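Local structure of valine-pyruvate aminotransferase (Salmonella typhimurium, 3G7Q) at residues A[354-357]-A[358-362]. The protein transfers the amino group of valine to pyruvate with pyridoxal 5'-phosphate as cofactor, and probably takes part in the biosynthesis of alanine. Numbering follows the deposited sequence.
Sequences ELLY and QRLKA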
loop_
_atom_site.group_PDB
_atom_site.type_symbol
_atom_site.label_atom_id
_atom_site.label_comp_id
_atom_site.label_asym_id
_atom_site.label_seq_id
_atom_site.Cartn_x
_atom_site.Cartn_y
_atom_site.Cartn_z
ATOM N N GLU A 354 8.207 -21.978 22.437
ATOM C CA GLU A 354 9.316 -21.698 21.528
ATOM C C GLU A 354 10.067 -23.019 21.256
ATOM O O GLU A 354 10.427 -23.335 20.112
ATOM C CB GLU A 354 10.271 -20.659 22.110
ATOM C CG GLU A 354 9.723 -19.209 22.106
ATOM C CD GLU A 354 8.709 -18.861 23.189
ATOM O OE1 GLU A 354 8.545 -19.544 24.223
ATOM O OE2 GLU A 354 8.022 -17.855 22.974
ATOM N N LEU A 355 10.307 -23.790 22.300
ATOM C CA LEU A 355 10.992 -25.078 22.123
ATOM C C LEU A 355 10.093 -26.076 21.387
ATOM O O LEU A 355 10.536 -26.757 20.467
ATOM C CB LEU A 355 11.482 -25.648 23.448
ATOM C CG LEU A 355 12.236 -26.981 23.350
ATOM C CD1 LEU A 355 13.426 -26.952 22.332
ATOM C CD2 LEU A 355 12.734 -27.379 24.741
ATOM N N LEU A 356 8.845 -26.159 21.804
ATOM C CA LEU A 356 7.874 -27.014 21.109
ATOM C C LEU A 356 7.833 -26.680 19.611
ATOM O O LEU A 356 7.856 -27.573 18.769
ATOM C CB LEU A 356 6.497 -26.853 21.707
ATOM C CG LEU A 356 5.476 -27.915 21.254
ATOM C CD1 LEU A 356 5.885 -29.363 21.648
ATOM C CD2 LEU A 356 4.072 -27.557 21.797
ATOM N N TYR A 357 7.825 -25.392 19.280
ATOM C CA TYR A 357 7.844 -24.955 17.885
ATOM C C TYR A 357 9.010 -25.562 17.096
ATOM O O TYR A 357 8.842 -25.974 15.953
ATOM C CB TYR A 357 7.947 -23.418 17.820
ATOM C CG TYR A 357 8.246 -22.882 16.425
ATOM C CD1 TYR A 357 9.549 -22.720 15.967
ATOM C CD2 TYR A 357 7.216 -22.508 15.583
ATOM C CE1 TYR A 357 9.801 -22.223 14.689
ATOM C CE2 TYR A 357 7.467 -22.034 14.297
ATOM C CZ TYR A 357 8.752 -21.879 13.872
ATOM O OH TYR A 357 8.966 -21.390 12.604
ATOM N N GLN A 358 10.200 -25.575 17.684
ATOM C CA GLN A 358 11.378 -26.147 17.010
ATOM C C GLN A 358 11.183 -27.645 16.770
ATOM O O GLN A 358 11.551 -28.180 15.723
ATOM C CB GLN A 358 12.657 -25.904 17.815
ATOM C CG GLN A 358 13.033 -24.418 17.929
ATOM C CD GLN A 358 13.338 -23.787 16.582
ATOM O OE1 GLN A 358 13.889 -24.447 15.693
ATOM N NE2 GLN A 358 12.999 -22.507 16.425
ATOM N N ARG A 359 10.625 -28.322 17.760
ATOM C CA ARG A 359 10.392 -29.770 17.656
ATOM C C ARG A 359 9.358 -30.121 16.595
ATOM O O ARG A 359 9.505 -31.128 15.883
ATOM C CB ARG A 359 9.993 -30.332 19.012
ATOM C CG ARG A 359 11.167 -30.291 19.958
ATOM C CD ARG A 359 10.831 -30.863 21.278
ATOM N NE ARG A 359 11.973 -30.797 22.195
ATOM C CZ ARG A 359 11.923 -31.256 23.432
ATOM N NH1 ARG A 359 10.813 -31.824 23.873
ATOM N NH2 ARG A 359 12.989 -31.160 24.214
ATOM N N LEU A 360 8.306 -29.318 16.529
ATOM C CA LEU A 360 7.260 -29.465 15.502
ATOM C C LEU A 360 7.844 -29.170 14.112
ATOM O O LEU A 360 7.640 -29.915 13.164
ATOM C CB LEU A 360 6.132 -28.522 15.801
ATOM C CG LEU A 360 5.287 -28.806 17.049
ATOM C CD1 LEU A 360 4.280 -27.673 17.341
ATOM C CD2 LEU A 360 4.553 -30.108 16.860
ATOM N N LYS A 361 8.576 -28.073 14.006
ATOM C CA LYS A 361 9.196 -27.684 12.746
ATOM C C LYS A 361 10.088 -28.790 12.202
ATOM O O LYS A 361 10.060 -29.081 11.006
ATOM C CB LYS A 361 10.012 -26.405 12.938
ATOM C CG LYS A 361 10.704 -25.928 11.651
ATOM C CD LYS A 361 11.174 -24.493 11.778
ATOM C CE LYS A 361 12.536 -24.393 12.353
ATOM N NZ LYS A 361 13.553 -24.765 11.305
ATOM N N ALA A 362 10.873 -29.416 13.074
ATOM C CA ALA A 362 11.764 -30.514 12.661
ATOM C C ALA A 362 10.972 -31.687 12.084
ATOM O O ALA A 362 11.525 -32.489 11.336
ATOM C CB ALA A 362 12.614 -30.995 13.839
HETATM O O HOH W 1 11.692 -21.282 18.631
#
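One face of the Arg359 guanidinium carries CD2 of Leu355, which approaches NH2 of Arg359 to 3.8 Å, while the Tyr357 ring has CD of Gln358 in its plane at one edge and CD of Lys361 approaching obliquely. The Leu355-Arg359 and Tyr357-Lys361 pairs are i to i+4 contacts, and Tyr357-Gln358 is a contact of neighbours, on the alpha-helix 353-362 of this class I aminotransferase. Ring and amide planes stand 66° apart, with NE2 of Gln358 3.5 Å from CD1 of Tyr357; this angle and the in-plane position of CD rule out a parallel stack. The bend at chi2 of Gln358 (-63°) turns the amide toward the Tyr357 ring edge, and the O of a water accepts from Gln358 NE2 at 2.8 Å and donates to Glu354 O. That carbonyl thus gains a second partner beside its weak bond from Gln358 N. Arg359 runs extended from CG to NE alongside Leu355, and its NH1 forms a salt bridge with OXT of Gly417, which joins the helix to the C-terminal carboxylate of the chain. On the buried side CG of Leu356 meets CD1 of Leu360 at 4.1 Å; Leu356 also packs on Ile410 and Leu360 on Ile405, both of helix 396-416. Across the two segments, i to i+4 backbone bonds are donated by Arg359, Leu360 and Lys361, besides the weak one from Gln358. Tyr357, with CG anti to the backbone N (chi1 169°), instead reaches helix 17-25, where its OH is hydrogen-bonded to Asp23, and CD of Lys361 lies 3.9 Å from OH of Tyr357.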